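Local coordinates for polysaccharide biosynthesis protein CapD (Bacillus thuringiensis HD-771, PDB 6BWC) that probably acts as an NADP-dependent enzyme of the short-chain dehydrogenase family on UDP-N-acetylglucosamine in CMP-pseudaminic acid biosynthesis, at residues C[126-131]-C[145-150]; C[132-137]-C[272-277]; C[166-171]-C[226-231]. The protein carries 2 engineered substitutions. All coordinates share one frame; numbering follows the deposited sequence.

Contact 1 (C[126-131]-C[145-150]); sequences FTSSNA and TAERLI. Engineered in segment 126-131: Asn130 (natural residue Asp), Ala131 (natural residue Lys). With NAP (NADP nicotinamide-adenine-dinucleotide phosphate), chain N.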
# COMPACT_ATOMS: atom_id res chain seq x y z
N PHE C 126 -18.24 -11.09 -16.58
CA PHE C 126 -18.35 -9.68 -16.25
C PHE C 126 -19.67 -9.14 -16.83
O PHE C 126 -20.11 -9.53 -17.93
CB PHE C 126 -17.16 -8.88 -16.78
CG PHE C 126 -17.26 -7.39 -16.52
CD1 PHE C 126 -17.39 -6.91 -15.23
CD2 PHE C 126 -17.22 -6.48 -17.57
CE1 PHE C 126 -17.49 -5.56 -14.97
CE2 PHE C 126 -17.32 -5.12 -17.33
CZ PHE C 126 -17.47 -4.66 -16.02
N THR C 127 -20.26 -8.23 -16.08
CA THR C 127 -21.54 -7.68 -16.40
C THR C 127 -21.30 -6.21 -16.77
O THR C 127 -21.17 -5.35 -15.88
CB THR C 127 -22.46 -7.91 -15.20
OG1 THR C 127 -23.10 -9.18 -15.37
CG2 THR C 127 -23.48 -6.89 -15.06
N SER C 128 -21.21 -5.95 -18.08
CA SER C 128 -21.01 -4.58 -18.62
C SER C 128 -22.35 -3.98 -18.94
O SER C 128 -23.38 -4.66 -18.81
CB SER C 128 -20.15 -4.60 -19.90
OG SER C 128 -19.86 -3.28 -20.33
N SER C 129 -22.32 -2.71 -19.36
CA SER C 129 -23.48 -2.00 -19.91
C SER C 129 -23.29 -1.66 -21.39
O SER C 129 -22.17 -1.63 -21.89
CB SER C 129 -23.69 -0.70 -19.15
OG SER C 129 -24.60 0.14 -19.83
N ASN C 130 -24.40 -1.37 -22.07
CA ASN C 130 -24.31 -0.84 -23.42
C ASN C 130 -23.84 0.63 -23.41
O ASN C 130 -23.64 1.26 -24.46
CB ASN C 130 -25.58 -1.19 -24.27
CG ASN C 130 -26.91 -0.52 -23.82
OD1 ASN C 130 -27.99 -1.10 -24.02
ND2 ASN C 130 -26.86 0.68 -23.26
N ALA C 131 -23.67 1.19 -22.21
CA ALA C 131 -23.00 2.49 -22.02
C ALA C 131 -21.52 2.53 -22.44
O ALA C 131 -20.98 3.59 -22.69
CB ALA C 131 -23.12 2.93 -20.57
N THR C 145 -13.38 0.32 -20.15
CA THR C 145 -12.10 -0.11 -19.57
C THR C 145 -12.20 -1.50 -18.93
O THR C 145 -11.37 -2.36 -19.20
CB THR C 145 -11.57 0.93 -18.58
OG1 THR C 145 -11.12 2.06 -19.32
CG2 THR C 145 -10.41 0.41 -17.77
N ALA C 146 -13.21 -1.71 -18.09
CA ALA C 146 -13.48 -3.05 -17.54
C ALA C 146 -13.60 -4.11 -18.64
O ALA C 146 -12.78 -5.03 -18.67
CB ALA C 146 -14.72 -3.04 -16.68
N GLU C 147 -14.57 -3.96 -19.55
CA GLU C 147 -14.62 -4.76 -20.79
C GLU C 147 -13.25 -5.07 -21.39
O GLU C 147 -12.98 -6.22 -21.79
CB GLU C 147 -15.44 -4.02 -21.85
CG GLU C 147 -16.95 -4.20 -21.68
CD GLU C 147 -17.72 -4.12 -22.98
OE1 GLU C 147 -17.25 -4.69 -23.98
OE2 GLU C 147 -18.81 -3.52 -22.97
N ARG C 148 -12.41 -4.04 -21.43
CA ARG C 148 -11.04 -4.16 -21.92
C ARG C 148 -10.11 -5.00 -21.05
O ARG C 148 -9.34 -5.81 -21.60
CB ARG C 148 -10.43 -2.78 -22.19
CG ARG C 148 -10.30 -2.43 -23.66
CD ARG C 148 -11.51 -2.83 -24.49
NE ARG C 148 -11.60 -1.99 -25.68
CZ ARG C 148 -12.70 -1.83 -26.42
NH1 ARG C 148 -12.68 -1.00 -27.46
NH2 ARG C 148 -13.81 -2.49 -26.13
N LEU C 149 -10.16 -4.80 -19.74
CA LEU C 149 -9.45 -5.69 -18.80
C LEU C 149 -9.84 -7.17 -18.99
O LEU C 149 -9.00 -8.06 -18.95
CB LEU C 149 -9.80 -5.33 -17.36
CG LEU C 149 -8.94 -4.39 -16.55
CD1 LEU C 149 -8.10 -3.44 -17.38
CD2 LEU C 149 -9.88 -3.62 -15.63
N ILE C 150 -11.11 -7.41 -19.19
CA ILE C 150 -11.62 -8.77 -19.37
C ILE C 150 -11.03 -9.45 -20.60
O ILE C 150 -10.58 -10.59 -20.50
CB ILE C 150 -13.17 -8.77 -19.39
CG1 ILE C 150 -13.70 -8.44 -17.97
CG2 ILE C 150 -13.74 -10.09 -19.92
CD1 ILE C 150 -13.53 -9.56 -16.93
PA NAP N . -27.28 -2.98 -7.87
O1A NAP N . -28.68 -3.36 -7.50
O2A NAP N . -26.80 -1.66 -7.39
O5B NAP N . -26.26 -4.12 -7.40
C5B NAP N . -24.92 -3.77 -7.04
C4B NAP N . -24.31 -4.89 -6.21
O4B NAP N . -22.92 -4.70 -5.97
C3B NAP N . -24.94 -4.90 -4.84
O3B NAP N . -24.92 -6.28 -4.45
C2B NAP N . -24.00 -4.05 -4.02
O2B NAP N . -24.22 -4.32 -2.65
C1B NAP N . -22.65 -4.47 -4.58
N9A NAP N . -21.46 -3.55 -4.51
C8A NAP N . -21.35 -2.22 -4.82
N7A NAP N . -20.07 -1.75 -4.64
C5A NAP N . -19.34 -2.80 -4.20
C6A NAP N . -17.94 -3.06 -3.79
N6A NAP N . -17.00 -2.09 -3.81
N1A NAP N . -17.60 -4.29 -3.40
C2A NAP N . -18.48 -5.30 -3.36
N3A NAP N . -19.77 -5.15 -3.70
C4A NAP N . -20.26 -3.96 -4.12
O3 NAP N . -27.02 -3.08 -9.46
PN NAP N . -27.76 -4.03 -10.54
O1N NAP N . -28.03 -5.42 -9.98
O2N NAP N . -28.86 -3.25 -11.20
O5D NAP N . -26.66 -4.12 -11.68
C5D NAP N . -25.67 -5.11 -11.60
C4D NAP N . -24.65 -4.93 -12.72
O4D NAP N . -25.37 -4.75 -13.95
C3D NAP N . -23.66 -3.75 -12.61
O3D NAP N . -22.35 -4.23 -12.89
C2D NAP N . -24.09 -2.76 -13.67
O2D NAP N . -22.99 -2.06 -14.25
C1D NAP N . -24.78 -3.67 -14.69
N1N NAP N . -25.82 -3.02 -15.50
C2N NAP N . -26.99 -2.72 -14.92
C3N NAP N . -28.04 -2.11 -15.59
C7N NAP N . -29.32 -1.75 -14.93
O7N NAP N . -30.12 -1.05 -15.56
N7N NAP N . -29.61 -2.15 -13.69
C4N NAP N . -27.88 -1.80 -17.03
C5N NAP N . -26.56 -2.16 -17.56
C6N NAP N . -25.58 -2.77 -16.79
P2B NAP N . -23.70 -3.33 -1.50
O1X NAP N . -24.45 -3.92 -0.32
O2X NAP N . -22.21 -3.57 -1.37
O3X NAP N . -24.09 -1.89 -1.93
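In the Rossmann-type beta-alpha-beta unit built from strand 123-129, helix 138-156 and strand 163-169, Phe126 and Ser128 of the first strand meet Ala146, Glu147 and Ile150 of the helix that covers it. Strand and helix segments run in roughly opposed directions, 145° between them, with their axes 9.0 Å apart. Phe126 points its CB toward the helix, and CG lies anti to the backbone N (chi1 177°); at the far end of the ring CZ lies 3.3 Å from Ala146 CB, while CE2 comes to 3.7 Å from Glu147 N. Nearer the root of the side chain, Phe126 CB packs 3.7 Å from Ile150 CG1. Two residues further along the strand the contact becomes polar: Ser128 OG is 2.9 Å from Glu147 OE2, reached by the extended glutamate chain. Ser129 O is a second acceptor within range of Ser128 OG, at 3.2 Å, and the single hydroxyl proton may serve either. Glu147 uses its other oxygen, OE1, in a salt bridge to Arg168 of strand 163-169.

The strand end opens into the active-site cleft. Ser129 OG accepts from the N of Ala131, an engineered residue, at 2.8 Å and 169°, an ST turn, and also bonds to O4' of the UDP-sugar. Ser129 CB stands 3.6 Å from C5N of the NADP nicotinamide. Thr127 O is bonded by Lys143 NZ; Lys143 and Tyr139 fit the YxxxK motif of short-chain dehydrogenases, and the Tyr139 hydroxyl is hydrogen-bonded to the cofactor. The chemistry thus divides along the strand, apolar packing at Phe126 giving way to a buried carboxylate whose arginine partner probably helps keep it ionised.

Contact 2 (C[132-137]-C[272-277]); sequences AISPTN and YEELMT. With UD1 (uridine-diphosphate-N-acetylglucosamine), chain O.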
# COMPACT_ATOMS: atom_id res chain seq x y z
N ALA C 132 -20.88 1.37 -22.49
CA ALA C 132 -19.48 1.28 -22.89
C ALA C 132 -19.23 1.62 -24.35
O ALA C 132 -18.07 1.67 -24.75
CB ALA C 132 -18.97 -0.14 -22.62
N ILE C 133 -20.28 1.81 -25.15
CA ILE C 133 -20.14 2.03 -26.57
C ILE C 133 -20.13 3.52 -26.83
O ILE C 133 -21.13 4.18 -26.61
CB ILE C 133 -21.26 1.36 -27.37
CG1 ILE C 133 -21.07 -0.16 -27.37
CG2 ILE C 133 -21.22 1.81 -28.82
CD1 ILE C 133 -21.23 -0.80 -26.02
N SER C 134 -18.99 4.03 -27.31
CA SER C 134 -18.88 5.44 -27.64
C SER C 134 -19.50 6.27 -26.50
O SER C 134 -20.46 6.99 -26.72
CB SER C 134 -19.57 5.68 -28.99
OG SER C 134 -19.13 4.75 -29.97
N PRO C 135 -18.95 6.13 -25.27
CA PRO C 135 -19.53 6.75 -24.09
C PRO C 135 -19.32 8.26 -23.95
O PRO C 135 -18.33 8.80 -24.43
CB PRO C 135 -18.82 6.03 -22.94
CG PRO C 135 -17.49 5.66 -23.50
CD PRO C 135 -17.79 5.28 -24.90
N THR C 136 -20.29 8.88 -23.28
CA THR C 136 -20.34 10.31 -22.97
C THR C 136 -20.25 10.56 -21.45
O THR C 136 -20.49 11.68 -20.97
CB THR C 136 -21.67 10.88 -23.49
OG1 THR C 136 -22.09 10.14 -24.63
CG2 THR C 136 -21.55 12.32 -23.90
N ASN C 137 -19.92 9.50 -20.70
CA ASN C 137 -19.74 9.63 -19.25
C ASN C 137 -18.64 8.73 -18.71
O ASN C 137 -18.17 7.76 -19.39
CB ASN C 137 -21.05 9.39 -18.51
CG ASN C 137 -21.74 8.10 -18.93
OD1 ASN C 137 -21.21 7.01 -18.78
ND2 ASN C 137 -22.96 8.23 -19.45
N TYR C 272 -29.44 8.38 -26.59
CA TYR C 272 -29.81 7.05 -27.04
C TYR C 272 -28.70 6.17 -26.50
O TYR C 272 -27.72 6.69 -25.95
CB TYR C 272 -29.82 6.99 -28.57
CG TYR C 272 -28.56 7.55 -29.15
CD1 TYR C 272 -27.46 6.73 -29.40
CD2 TYR C 272 -28.43 8.93 -29.37
CE1 TYR C 272 -26.28 7.26 -29.89
CE2 TYR C 272 -27.26 9.46 -29.86
CZ TYR C 272 -26.18 8.63 -30.11
OH TYR C 272 -25.01 9.17 -30.60
N GLU C 273 -28.81 4.86 -26.67
CA GLU C 273 -27.72 3.95 -26.30
C GLU C 273 -27.41 3.11 -27.53
O GLU C 273 -28.02 3.32 -28.57
CB GLU C 273 -28.10 3.10 -25.09
CG GLU C 273 -28.23 3.88 -23.77
CD GLU C 273 -26.91 4.37 -23.16
OE1 GLU C 273 -25.82 4.15 -23.78
OE2 GLU C 273 -26.96 4.96 -22.05
N GLU C 274 -26.42 2.23 -27.42
CA GLU C 274 -25.95 1.42 -28.55
C GLU C 274 -25.52 0.03 -28.05
O GLU C 274 -24.93 -0.09 -26.98
CB GLU C 274 -24.79 2.12 -29.29
CG GLU C 274 -25.03 3.58 -29.70
CD GLU C 274 -23.84 4.21 -30.43
OE1 GLU C 274 -23.01 4.88 -29.78
OE2 GLU C 274 -23.73 4.05 -31.66
N LEU C 275 -25.82 -1.00 -28.83
CA LEU C 275 -25.50 -2.39 -28.47
C LEU C 275 -24.05 -2.75 -28.82
O LEU C 275 -23.49 -3.69 -28.23
CB LEU C 275 -26.42 -3.37 -29.20
CG LEU C 275 -27.94 -3.16 -29.16
CD1 LEU C 275 -28.62 -4.09 -30.15
CD2 LEU C 275 -28.49 -3.34 -27.74
N MET C 276 -23.51 -2.04 -29.83
CA MET C 276 -22.13 -2.20 -30.32
C MET C 276 -21.72 -1.06 -31.26
O MET C 276 -22.55 -0.45 -31.92
CB MET C 276 -21.92 -3.55 -31.04
CG MET C 276 -22.89 -3.85 -32.17
SD MET C 276 -22.78 -5.59 -32.66
CE MET C 276 -24.47 -5.95 -33.05
N THR C 277 -20.43 -0.77 -31.31
CA THR C 277 -19.91 0.13 -32.32
C THR C 277 -20.18 -0.46 -33.71
O THR C 277 -20.42 -1.66 -33.87
CB THR C 277 -18.39 0.34 -32.14
OG1 THR C 277 -17.74 -0.94 -32.04
CG2 THR C 277 -18.10 1.15 -30.88
C1' UD1 O . -29.25 2.43 -16.55
C2' UD1 O . -28.15 1.89 -15.66
C3' UD1 O . -26.78 2.01 -16.31
C4' UD1 O . -26.77 1.47 -17.74
C5' UD1 O . -28.04 1.86 -18.53
C6' UD1 O . -28.14 1.01 -19.80
C7' UD1 O . -28.95 2.28 -13.36
C8' UD1 O . -28.99 3.28 -12.22
N2' UD1 O . -28.14 2.58 -14.38
O1' UD1 O . -28.98 3.79 -16.88
O3' UD1 O . -25.81 1.32 -15.50
O4' UD1 O . -25.63 1.92 -18.44
O5' UD1 O . -29.25 1.71 -17.75
O6' UD1 O . -28.64 1.77 -20.91
O7' UD1 O . -29.68 1.29 -13.34
N1 UD1 O . -34.74 10.00 -15.98
C2 UD1 O . -35.73 11.00 -15.72
N3 UD1 O . -35.85 11.49 -14.47
C4 UD1 O . -35.06 11.07 -13.46
C5 UD1 O . -34.11 10.11 -13.68
C6 UD1 O . -33.98 9.57 -14.95
O2 UD1 O . -36.47 11.44 -16.61
O4 UD1 O . -35.19 11.53 -12.32
C1B UD1 O . -34.56 9.45 -17.34
C2B UD1 O . -33.11 9.38 -17.83
O2' UD1 O . -32.69 10.58 -18.46
C3B UD1 O . -33.09 8.17 -18.75
C4B UD1 O . -34.16 7.29 -18.15
O4B UD1 O . -34.99 8.11 -17.33
O3B UD1 O . -33.46 8.44 -20.11
C5B UD1 O . -33.60 6.15 -17.31
O5B UD1 O . -32.85 6.58 -16.16
PA UD1 O . -32.34 5.39 -15.21
O1A UD1 O . -31.84 5.88 -13.88
O2A UD1 O . -33.34 4.23 -15.19
O3A UD1 O . -31.20 4.61 -16.04
PB UD1 O . -30.05 5.01 -17.11
O1B UD1 O . -29.31 6.25 -16.64
O2B UD1 O . -30.50 5.00 -18.57
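Ile133 and Met276 bring two irregular backbones within 6.0 Å of each other, CA to CA, where the loop joining strand 123-129 to helix 138-156 of the Rossmann fold meets a loop that reaches the nucleotide-sugar site. Neither segment forms a regular helix or strand. At Ser134 the chain enters the left-handed region (phi 45°, psi 60°), turning it from Ile133 to Pro135, and Asn137 ends the loop as N-cap of helix 138-156, its OD1 bonded to Gly140 N.

The side-chain contact centres on Ile133, whose two branches reach different parts of 272-277. The methyl CG2 packs 3.6 Å from Glu274 CB and 3.8 Å from the methyl CG2 of Thr277, while CG1 rests 3.7 Å from Met276 CA, against backbone, since the CB of Met276 points the other way. Glu274 crosses Ile133 obliquely; its chain is extended at chi2, and its carboxylate carbon CD ends 3.9 Å from Ile133 CG2. Beyond it, Glu274 OE1 lies 3.6 Å from Ser134 CB, and Ser134 OG is 3.9 Å from Thr277 CG2. These are van der Waals contacts. The charge of Glu274 is met by Lys270 NZ in a salt bridge, and the same ammonium group bonds to Ile133 O and Ser134 O, so one lysine ties the carboxylate to the opposing loop.

A second subunit packs its own Ser134 and Pro135 on the same residues here, and its Thr136 on Thr277, which puts the outer side of the contact at a subunit interface. On the substrate side, Glu273 CG stands 3.6 Å from O6' of the UDP-sugar.

Contact 3 (C[166-171]-C[226-231]); sequences SVRFGN and TFILKM. With UD1 (uridine-diphosphate-N-acetylglucosamine), chain O.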
# COMPACT_ATOMS: atom_id res chain seq x y z
N SER C 166 -17.65 -11.27 -21.22
CA SER C 166 -18.52 -10.16 -20.90
C SER C 166 -19.93 -10.37 -21.48
O SER C 166 -20.12 -10.91 -22.56
CB SER C 166 -17.92 -8.87 -21.43
OG SER C 166 -16.86 -8.47 -20.58
N VAL C 167 -20.91 -9.94 -20.71
CA VAL C 167 -22.30 -9.88 -21.13
C VAL C 167 -22.52 -8.37 -21.27
O VAL C 167 -21.60 -7.62 -20.95
CB VAL C 167 -23.14 -10.63 -20.07
CG1 VAL C 167 -24.32 -9.85 -19.57
CG2 VAL C 167 -23.56 -11.97 -20.61
N ARG C 168 -23.65 -7.88 -21.79
CA ARG C 168 -23.81 -6.42 -21.98
C ARG C 168 -25.27 -6.02 -22.00
O ARG C 168 -26.02 -6.33 -22.93
CB ARG C 168 -23.10 -5.98 -23.27
CG ARG C 168 -22.62 -4.53 -23.35
CD ARG C 168 -22.15 -4.20 -24.78
NE ARG C 168 -20.70 -4.28 -25.01
CZ ARG C 168 -20.08 -4.10 -26.20
NH1 ARG C 168 -20.76 -3.85 -27.31
NH2 ARG C 168 -18.77 -4.17 -26.28
N PHE C 169 -25.67 -5.33 -20.94
CA PHE C 169 -27.09 -5.07 -20.64
C PHE C 169 -27.57 -3.73 -21.19
O PHE C 169 -26.78 -2.79 -21.41
CB PHE C 169 -27.34 -5.02 -19.11
CG PHE C 169 -27.03 -6.29 -18.33
CD1 PHE C 169 -26.68 -6.19 -16.99
CD2 PHE C 169 -27.13 -7.55 -18.89
CE1 PHE C 169 -26.42 -7.32 -16.23
CE2 PHE C 169 -26.88 -8.69 -18.13
CZ PHE C 169 -26.51 -8.57 -16.80
N GLY C 170 -28.89 -3.62 -21.32
CA GLY C 170 -29.56 -2.32 -21.36
C GLY C 170 -30.43 -2.17 -20.14
O GLY C 170 -30.44 -3.03 -19.28
N ASN C 171 -31.18 -1.08 -20.08
CA ASN C 171 -31.84 -0.69 -18.84
C ASN C 171 -32.65 -1.83 -18.30
O ASN C 171 -33.57 -2.26 -18.95
CB ASN C 171 -32.73 0.53 -19.04
CG ASN C 171 -31.94 1.76 -19.42
OD1 ASN C 171 -31.15 1.72 -20.37
ND2 ASN C 171 -32.14 2.84 -18.70
N THR C 226 -18.34 -11.44 -26.11
CA THR C 226 -19.28 -10.48 -25.51
C THR C 226 -20.69 -10.80 -26.00
O THR C 226 -20.96 -10.67 -27.18
CB THR C 226 -18.87 -9.02 -25.83
OG1 THR C 226 -17.56 -8.76 -25.28
CG2 THR C 226 -19.87 -8.00 -25.26
N PHE C 227 -21.57 -11.23 -25.11
CA PHE C 227 -22.97 -11.49 -25.46
C PHE C 227 -23.89 -10.25 -25.28
O PHE C 227 -23.88 -9.62 -24.22
CB PHE C 227 -23.51 -12.64 -24.62
CG PHE C 227 -22.81 -13.95 -24.84
CD1 PHE C 227 -21.67 -14.27 -24.14
CD2 PHE C 227 -23.32 -14.87 -25.73
CE1 PHE C 227 -21.05 -15.50 -24.34
CE2 PHE C 227 -22.69 -16.08 -25.95
CZ PHE C 227 -21.55 -16.40 -25.24
N ILE C 228 -24.68 -9.90 -26.31
CA ILE C 228 -25.70 -8.85 -26.19
C ILE C 228 -27.05 -9.34 -26.72
O ILE C 228 -27.14 -9.99 -27.75
CB ILE C 228 -25.36 -7.55 -26.97
CG1 ILE C 228 -23.89 -7.17 -26.81
CG2 ILE C 228 -26.28 -6.40 -26.54
CD1 ILE C 228 -23.02 -7.69 -27.93
N LEU C 229 -28.10 -8.96 -26.00
CA LEU C 229 -29.43 -9.48 -26.22
C LEU C 229 -30.16 -8.55 -27.15
O LEU C 229 -29.96 -7.34 -27.07
CB LEU C 229 -30.13 -9.55 -24.87
CG LEU C 229 -31.32 -10.50 -24.74
CD1 LEU C 229 -30.92 -11.98 -24.91
CD2 LEU C 229 -31.98 -10.28 -23.37
N LYS C 230 -30.99 -9.09 -28.04
CA LYS C 230 -31.80 -8.24 -28.92
C LYS C 230 -32.85 -7.67 -27.99
O LYS C 230 -33.63 -8.41 -27.41
CB LYS C 230 -32.49 -9.01 -30.05
CG LYS C 230 -31.63 -10.01 -30.82
CD LYS C 230 -31.47 -9.69 -32.30
CE LYS C 230 -31.45 -10.97 -33.11
NZ LYS C 230 -30.59 -10.92 -34.31
N MET C 231 -32.86 -6.35 -27.82
CA MET C 231 -33.76 -5.74 -26.87
C MET C 231 -34.63 -4.70 -27.54
O MET C 231 -34.24 -4.07 -28.52
CB MET C 231 -32.98 -5.10 -25.73
CG MET C 231 -32.13 -6.07 -24.89
SD MET C 231 -30.51 -5.39 -24.46
CE MET C 231 -31.12 -4.00 -23.56
C1' UD1 O . -29.25 2.43 -16.55
C2' UD1 O . -28.15 1.89 -15.66
C3' UD1 O . -26.78 2.01 -16.31
C4' UD1 O . -26.77 1.47 -17.74
C5' UD1 O . -28.04 1.86 -18.53
C6' UD1 O . -28.14 1.01 -19.80
C7' UD1 O . -28.95 2.28 -13.36
C8' UD1 O . -28.99 3.28 -12.22
N2' UD1 O . -28.14 2.58 -14.38
O1' UD1 O . -28.98 3.79 -16.88
O3' UD1 O . -25.81 1.32 -15.50
O4' UD1 O . -25.63 1.92 -18.44
O5' UD1 O . -29.25 1.71 -17.75
O6' UD1 O . -28.64 1.77 -20.91
O7' UD1 O . -29.68 1.29 -13.34
N1 UD1 O . -34.74 10.00 -15.98
C2 UD1 O . -35.73 11.00 -15.72
N3 UD1 O . -35.85 11.49 -14.47
C4 UD1 O . -35.06 11.07 -13.46
C5 UD1 O . -34.11 10.11 -13.68
C6 UD1 O . -33.98 9.57 -14.95
O2 UD1 O . -36.47 11.44 -16.61
O4 UD1 O . -35.19 11.53 -12.32
C1B UD1 O . -34.56 9.45 -17.34
C2B UD1 O . -33.11 9.38 -17.83
O2' UD1 O . -32.69 10.58 -18.46
C3B UD1 O . -33.09 8.17 -18.75
C4B UD1 O . -34.16 7.29 -18.15
O4B UD1 O . -34.99 8.11 -17.33
O3B UD1 O . -33.46 8.44 -20.11
C5B UD1 O . -33.60 6.15 -17.31
O5B UD1 O . -32.85 6.58 -16.16
PA UD1 O . -32.34 5.39 -15.21
O1A UD1 O . -31.84 5.88 -13.88
O2A UD1 O . -33.34 4.23 -15.19
O3A UD1 O . -31.20 4.61 -16.04
PB UD1 O . -30.05 5.01 -17.11
O1B UD1 O . -29.31 6.25 -16.64
O2B UD1 O . -30.50 5.00 -18.57
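A buried arginine on an inner strand, Arg168, lays one face of its guanidinium over the methyl CG2 of Thr226 on the neighbouring strand. Strands 163-169 and 226-229 run parallel in the central Rossmann-type sheet, their axes 4.6 Å apart and 25° from alignment, and antiparallel strand 290-293 follows on the far side of 226-229. Arg168 is bent at chi3 (-97°), which sets NE 3.8 Å from Thr226 CG2; the methyl sits over the face, offset toward the rim. Its stem lies beside Ile228, the two side chains pointing the same way with Arg168 CB 3.8 Å from Ile228 CG1. The guanidinium is held by more than packing: NH2 forms salt bridges with Glu147 and Glu280, and NH1 bonds to Leu275 O. The two carboxylates probably help keep the buried guanidinium charged.

Ser166 O joins the backbones. It accepts Phe227 N at 3.0 Å (N-H...O 151°) and also receives a CA-H...O contact from Thr226 CA at 3.1 Å; the same oxygen lies at the edge of the Phe227 ring, near its plane. On the sheet face carrying Val167 and Phe227, the two cross with Val167 CG2 4.1 Å from Phe227 CB, and both touch Ala217 of helix 207-220. The opposite face bears Ser166, Arg168, Thr226 and Ile228.

Past the end of strand 163-169 the chain leaves the sheet through Gly170 into the ligand cleft. There the amide of Asn171 spans two parts of the UDP-sugar: OD1 accepts from the sugar hydroxyl O6' at 2.6 Å, and ND2 donates to the diphosphate oxygen O2B at 2.7 Å.

Overall arrangement
All three contacts are buried, but at different depths. Contact 3, about 8 Å from the chain centre, is strand against strand and touches no other subunit; contact 1 sets a helix on the adjoining strand; contact 2, about 15 Å out, joins loops, and like contact 1 borders the second subunit. Contacts 1 and 3 share the central sheet through neighbouring strands 123-129 and 163-169. Arg168 links all three, with Ile133 CD1 packing 3.3 Å from Arg168 NH1. A backbone hydrogen bond and the stem of Arg168 beside Ile228 join the strands, a serine-carboxylate pair joins ring packing under the helix, and mainly van der Waals contact joins the loops. Each contact also reaches the UDP-sugar.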